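Local coordinates for protein N-acetyltransferase (Staphylococcus aureus subsp. aureus, PDB 4LUA) that probably transfers the acetyl group of acetyl-CoA to the amine of a substrate not yet identified, as a member of the GNAT family of N-acetyltransferases, at residues Ser23-Glu28 with Tyr88-Asn93; Ser84-Asn89 with Glu101-Ile106. One frame throughout, in Å; residues are numbered along the deposited sequence.

Interaction 1. Residues Ser23-Glu28 with Tyr88-Asn93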
loop_
_atom_site.group_PDB
_atom_site.type_symbol
_atom_site.label_atom_id
_atom_site.label_comp_id
_atom_site.label_asym_id
_atom_site.label_seq_id
_atom_site.Cartn_x
_atom_site.Cartn_y
_atom_site.Cartn_z
ATOM N N SER A 23 -12.846 0.530 5.428
ATOM C CA SER A 23 -13.498 1.123 6.581
ATOM C C SER A 23 -13.413 0.187 7.787
ATOM O O SER A 23 -13.373 0.662 8.918
ATOM C CB SER A 23 -14.939 1.525 6.273
ATOM O OG SER A 23 -15.699 0.414 5.851
ATOM N N THR A 24 -13.331 -1.130 7.563
ATOM C CA THR A 24 -13.322 -2.053 8.704
ATOM C C THR A 24 -11.909 -2.179 9.303
ATOM O O THR A 24 -11.685 -2.135 10.517
ATOM C CB THR A 24 -13.859 -3.429 8.307
ATOM O OG1 THR A 24 -15.242 -3.292 7.931
ATOM C CG2 THR A 24 -13.771 -4.370 9.488
ATOM N N VAL A 25 -10.935 -2.286 8.421
ATOM C CA VAL A 25 -9.540 -2.331 8.853
ATOM C C VAL A 25 -9.083 -0.981 9.502
ATOM O O VAL A 25 -8.438 -0.963 10.577
ATOM C CB VAL A 25 -8.702 -2.733 7.671
ATOM C CG1 VAL A 25 -7.202 -2.619 8.006
ATOM C CG2 VAL A 25 -9.096 -4.151 7.335
ATOM N N ASN A 26 -9.406 0.115 8.833
ATOM C CA ASN A 26 -9.232 1.480 9.305
ATOM C C ASN A 26 -7.747 1.916 9.291
ATOM O O ASN A 26 -7.398 2.965 8.731
ATOM C CB ASN A 26 -9.823 1.646 10.707
ATOM C CG ASN A 26 -9.919 3.089 11.116
ATOM O OD1 ASN A 26 -10.877 3.772 10.747
ATOM N ND2 ASN A 26 -8.913 3.575 11.870
ATOM N N GLU A 27 -6.891 1.101 9.889
ATOM C CA GLU A 27 -5.466 1.414 10.008
ATOM C C GLU A 27 -4.723 1.005 8.722
ATOM O O GLU A 27 -4.728 -0.175 8.293
ATOM C CB GLU A 27 -4.877 0.636 11.188
ATOM C CG GLU A 27 -3.403 0.852 11.428
ATOM C CD GLU A 27 -2.839 0.031 12.602
ATOM O OE1 GLU A 27 -3.634 -0.428 13.459
ATOM O OE2 GLU A 27 -1.602 -0.125 12.626
ATOM N N GLU A 28 -4.054 1.973 8.113
ATOM C CA GLU A 28 -3.197 1.688 6.947
ATOM C C GLU A 28 -1.849 1.164 7.447
ATOM O O GLU A 28 -1.317 1.670 8.433
ATOM C CB GLU A 28 -2.999 2.993 6.160
ATOM C CG GLU A 28 -2.710 2.844 4.665
ATOM C CD GLU A 28 -1.237 2.733 4.334
ATOM O OE1 GLU A 28 -0.403 2.831 5.218
ATOM O OE2 GLU A 28 -0.943 2.536 3.119
ATOM N N TYR A 88 -2.198 3.066 0.042
ATOM C CA TYR A 88 -3.520 2.482 0.384
ATOM C C TYR A 88 -3.398 0.996 0.702
ATOM O O TYR A 88 -4.157 0.163 0.182
ATOM C CB TYR A 88 -4.535 2.719 -0.749
ATOM C CG TYR A 88 -4.576 4.190 -1.143
ATOM C CD1 TYR A 88 -4.748 5.181 -0.190
ATOM C CD2 TYR A 88 -4.398 4.561 -2.467
ATOM C CE1 TYR A 88 -4.765 6.536 -0.564
ATOM C CE2 TYR A 88 -4.405 5.899 -2.838
ATOM C CZ TYR A 88 -4.571 6.862 -1.872
ATOM O OH TYR A 88 -4.592 8.206 -2.243
ATOM N N ASN A 89 -2.483 0.676 1.604
ATOM C CA ASN A 89 -2.217 -0.739 1.964
ATOM C C ASN A 89 -2.956 -1.016 3.254
ATOM O O ASN A 89 -2.546 -0.564 4.343
ATOM C CB ASN A 89 -0.702 -0.878 2.113
ATOM C CG ASN A 89 -0.206 -2.320 2.448
ATOM O OD1 ASN A 89 0.880 -2.461 3.011
ATOM N ND2 ASN A 89 -1.008 -3.364 2.172
ATOM N N PHE A 90 -4.100 -1.705 3.143
ATOM C CA PHE A 90 -4.884 -2.086 4.329
ATOM C C PHE A 90 -4.931 -3.587 4.389
ATOM O O PHE A 90 -5.310 -4.239 3.401
ATOM C CB PHE A 90 -6.332 -1.530 4.189
ATOM C CG PHE A 90 -6.389 -0.027 4.198
ATOM C CD1 PHE A 90 -6.564 0.682 5.370
ATOM C CD2 PHE A 90 -6.281 0.664 2.994
ATOM C CE1 PHE A 90 -6.607 2.101 5.383
ATOM C CE2 PHE A 90 -6.327 2.073 2.988
ATOM C CZ PHE A 90 -6.499 2.788 4.166
ATOM N N VAL A 91 -4.538 -4.153 5.536
ATOM C CA VAL A 91 -4.404 -5.610 5.641
ATOM C C VAL A 91 -5.146 -6.057 6.896
ATOM O O VAL A 91 -4.868 -5.528 7.974
ATOM C CB VAL A 91 -2.936 -5.981 5.863
ATOM C CG1 VAL A 91 -2.791 -7.505 5.849
ATOM C CG2 VAL A 91 -2.046 -5.282 4.877
ATOM N N THR A 92 -6.095 -6.999 6.779
ATOM C CA THR A 92 -6.797 -7.511 7.955
ATOM C C THR A 92 -5.772 -7.998 8.982
ATOM O O THR A 92 -4.857 -8.726 8.640
ATOM C CB THR A 92 -7.779 -8.616 7.556
ATOM O OG1 THR A 92 -8.755 -8.035 6.679
ATOM C CG2 THR A 92 -8.512 -9.129 8.830
ATOM N N ASN A 93 -5.951 -7.551 10.236
ATOM C CA ASN A 93 -5.063 -7.922 11.361
ATOM C C ASN A 93 -3.594 -7.518 11.153
ATOM O O ASN A 93 -2.721 -8.038 11.868
ATOM C CB ASN A 93 -5.082 -9.445 11.607
ATOM C CG ASN A 93 -6.478 -10.006 11.913
ATOM O OD1 ASN A 93 -7.281 -9.350 12.561
ATOM N ND2 ASN A 93 -6.755 -11.241 11.450
HETATM O O HOH W 1 -3.308 -2.400 7.465
#
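In this GNAT fold the chain leaving helix 15-25 runs beside the end of strand 83-91, and V25 to E28 meet N89, F90 and T92 there. The helix ends at V25; N26 takes a positive phi and turns the chain alongside the strand. The carboxylate of E28 carries the direct polar link: its OE2 accepts the backbone N of N89 at 2.9 Å in a nearly straight bond (170° at the hydrogen), the donor standing above the carboxylate plane. The other oxygen, OE1, bonds the hydroxyl of T30, so both carboxylate oxygens have protein partners. E28 CG, anti to the backbone N, sits over one face of the F90 ring, 4.0 Å from the centroid and offset toward the rim, a CH-pi contact; the bend at chi2 then places CD beside N89 N. Atom CE1 of that ring is approached at the edge, in plane, by N26 O at 3.5 Å. V25 spreads its two methyls over neighbouring parts of the strand end: CG1, anti to the backbone N, lies 4.1 Å from F90 CB and 3.7 Å from V91 O, while CG2 is 4.0 Å from T92 OG1, the two side chains crossing at about a right angle. That threonine hydroxyl is hydrogen-bonded to I67 O on the adjacent strand. Between the backbones a water bridges, donating to E27 O at 2.8 Å and accepting from V91 N. Y88 has left-handed backbone angles (53°/52°) immediately before the N89 that E28 holds, consistent with the beta bulge in the fourth strand of GNAT acetyltransferases, the strand whose end, with the loop after it, commonly receives acetyl-CoA.

Interaction 2. Residues Ser84-Asn89 with Glu101-Ile106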
loop_
_atom_site.group_PDB
_atom_site.type_symbol
_atom_site.label_atom_id
_atom_site.label_comp_id
_atom_site.label_asym_id
_atom_site.label_seq_id
_atom_site.Cartn_x
_atom_site.Cartn_y
_atom_site.Cartn_z
ATOM N N SER A 84 6.801 5.276 -9.235
ATOM C CA SER A 84 5.698 4.485 -8.731
ATOM C C SER A 84 5.710 4.324 -7.208
ATOM O O SER A 84 6.712 4.029 -6.681
ATOM C CB SER A 84 5.692 3.136 -9.400
ATOM O OG SER A 84 5.073 3.249 -10.650
ATOM N N LEU A 85 4.565 4.537 -6.578
ATOM C CA LEU A 85 4.452 4.527 -5.102
ATOM C C LEU A 85 3.488 3.489 -4.682
ATOM O O LEU A 85 2.436 3.356 -5.267
ATOM C CB LEU A 85 3.876 5.870 -4.584
ATOM C CG LEU A 85 4.857 7.007 -4.297
ATOM C CD1 LEU A 85 5.802 7.277 -5.432
ATOM C CD2 LEU A 85 4.037 8.257 -3.945
ATOM N N ILE A 86 3.817 2.792 -3.598
ATOM C CA ILE A 86 2.818 1.887 -3.005
ATOM C C ILE A 86 2.025 2.708 -2.008
ATOM O O ILE A 86 2.607 3.457 -1.205
ATOM C CB ILE A 86 3.542 0.714 -2.295
ATOM C CG1 ILE A 86 4.317 -0.108 -3.312
ATOM C CG2 ILE A 86 2.474 -0.137 -1.494
ATOM C CD1 ILE A 86 5.299 -1.107 -2.646
ATOM N N LYS A 87 0.699 2.601 -2.112
ATOM C CA LYS A 87 -0.244 3.398 -1.315
ATOM C C LYS A 87 -1.419 2.534 -0.900
ATOM O O LYS A 87 -1.673 1.449 -1.469
ATOM C CB LYS A 87 -0.790 4.600 -2.184
ATOM C CG LYS A 87 0.317 5.625 -2.346
ATOM C CD LYS A 87 -0.172 6.882 -3.015
ATOM C CE LYS A 87 -0.401 8.003 -2.025
ATOM N NZ LYS A 87 -1.227 9.081 -2.651
ATOM N N TYR A 88 -2.198 3.066 0.042
ATOM C CA TYR A 88 -3.520 2.482 0.384
ATOM C C TYR A 88 -3.398 0.996 0.702
ATOM O O TYR A 88 -4.157 0.163 0.182
ATOM C CB TYR A 88 -4.535 2.719 -0.749
ATOM C CG TYR A 88 -4.576 4.190 -1.143
ATOM C CD1 TYR A 88 -4.748 5.181 -0.190
ATOM C CD2 TYR A 88 -4.398 4.561 -2.467
ATOM C CE1 TYR A 88 -4.765 6.536 -0.564
ATOM C CE2 TYR A 88 -4.405 5.899 -2.838
ATOM C CZ TYR A 88 -4.571 6.862 -1.872
ATOM O OH TYR A 88 -4.592 8.206 -2.243
ATOM N N ASN A 89 -2.483 0.676 1.604
ATOM C CA ASN A 89 -2.217 -0.739 1.964
ATOM C C ASN A 89 -2.956 -1.016 3.254
ATOM O O ASN A 89 -2.546 -0.564 4.343
ATOM C CB ASN A 89 -0.702 -0.878 2.113
ATOM C CG ASN A 89 -0.206 -2.320 2.448
ATOM O OD1 ASN A 89 0.880 -2.461 3.011
ATOM N ND2 ASN A 89 -1.008 -3.364 2.172
ATOM N N GLU A 101 3.197 -11.575 1.027
ATOM C CA GLU A 101 2.816 -12.170 -0.277
ATOM C C GLU A 101 2.347 -11.054 -1.222
ATOM O O GLU A 101 2.732 -10.990 -2.417
ATOM C CB GLU A 101 1.738 -13.232 -0.114
ATOM C CG GLU A 101 2.271 -14.604 0.209
ATOM C CD GLU A 101 1.139 -15.625 0.370
ATOM O OE1 GLU A 101 0.094 -15.471 -0.317
ATOM O OE2 GLU A 101 1.292 -16.562 1.196
ATOM N N LEU A 102 1.582 -10.092 -0.684
ATOM C CA LEU A 102 1.081 -8.986 -1.504
ATOM C C LEU A 102 2.204 -8.061 -2.031
ATOM O O LEU A 102 2.275 -7.747 -3.239
ATOM C CB LEU A 102 0.031 -8.168 -0.695
ATOM C CG LEU A 102 -0.536 -6.963 -1.438
ATOM C CD1 LEU A 102 -1.226 -7.314 -2.798
ATOM C CD2 LEU A 102 -1.566 -6.336 -0.516
ATOM N N ILE A 103 3.119 -7.610 -1.156
ATOM C CA ILE A 103 4.162 -6.683 -1.591
ATOM C C ILE A 103 5.169 -7.444 -2.480
ATOM O O ILE A 103 5.682 -6.876 -3.452
ATOM C CB ILE A 103 4.804 -6.006 -0.368
ATOM C CG1 ILE A 103 3.751 -5.266 0.465
ATOM C CG2 ILE A 103 5.913 -5.087 -0.846
ATOM C CD1 ILE A 103 2.896 -4.199 -0.365
ATOM N N ASN A 104 5.457 -8.731 -2.202
ATOM C CA ASN A 104 6.332 -9.483 -3.137
ATOM C C ASN A 104 5.694 -9.581 -4.538
ATOM O O ASN A 104 6.384 -9.483 -5.584
ATOM C CB ASN A 104 6.671 -10.884 -2.628
ATOM C CG ASN A 104 7.931 -10.897 -1.794
ATOM O OD1 ASN A 104 8.918 -10.252 -2.144
ATOM N ND2 ASN A 104 7.922 -11.672 -0.695
ATOM N N PHE A 105 4.359 -9.780 -4.549
ATOM C CA PHE A 105 3.682 -9.734 -5.830
ATOM C C PHE A 105 3.841 -8.383 -6.511
ATOM O O PHE A 105 4.118 -8.363 -7.728
ATOM C CB PHE A 105 2.182 -10.132 -5.675
ATOM C CG PHE A 105 1.329 -9.599 -6.784
ATOM C CD1 PHE A 105 1.168 -10.288 -7.957
ATOM C CD2 PHE A 105 0.771 -8.333 -6.639
ATOM C CE1 PHE A 105 0.400 -9.763 -9.023
ATOM C CE2 PHE A 105 0.114 -7.761 -7.666
ATOM C CZ PHE A 105 -0.076 -8.469 -8.890
ATOM N N ILE A 106 3.658 -7.284 -5.767
ATOM C CA ILE A 106 3.821 -5.955 -6.366
ATOM C C ILE A 106 5.237 -5.753 -6.949
ATOM O O ILE A 106 5.374 -5.214 -8.072
ATOM C CB ILE A 106 3.400 -4.839 -5.386
ATOM C CG1 ILE A 106 1.907 -4.947 -5.192
ATOM C CG2 ILE A 106 3.840 -3.472 -5.941
ATOM C CD1 ILE A 106 1.334 -3.930 -4.182
#
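The side-chain amide of N89 is gripped at both ends: OD1 accepts from N99 ND2, near the start of helix 96-112, and ND2 donates to T69 O on the adjacent strand. This fixes the amide where strand 83-91 faces the helix that follows it, the strand-loop-helix unit of the GNAT fold. The two short segments run nearly antiparallel, at 153°, their axes 11.4 Å apart, and no hydrogen bond joins them directly. N89 and L102 slide past each other in opposite directions, with N89 ND2 4.0 Å from L102 CD2; L102 also packs on F58 and C60 of strand 55-62. Three residues earlier on the strand, I86 points at the helix and divides its contacts between two isoleucines: the branch methyl CG2 meets I103 CD1, and I86 CG1 meets I106 CG2 at 4.3 Å. All five side chains in contact are buried, and the apolar meetings are van der Waals in character. Further residues close the layer: Y133 of helix 127-135 touches both I86 and I103, while A70 and F58 of the sheet lie against I106. On I103 a chi2 of -55° turns CD1 back from an extended course, and this one methyl lies 4.2 Å from I86 CG2 and 4.3 Å from N89 OD1.

In the fold
Strand 83-91 carries both contacts; Y88 and N89 are common to the two ranges, but only N89 touches in both. Interaction 1 binds its backbone N and interaction 2 packs on its side-chain amide, so the chain after helix 15-25, at E28, and helix 96-112 both reach this one residue. The centres lie about 13 Å apart, yet E28 OE2 packs 4.0 Å from K87 C. Interaction 2 is wholly buried, about 5 Å from the chain centre, whereas interaction 1 is partly buried, about 10 Å out. A glycerol, probably from crystallisation, lies about 4 Å from the E27 side chain; in GNAT relatives the strand end and following loop border the acetyl-CoA site.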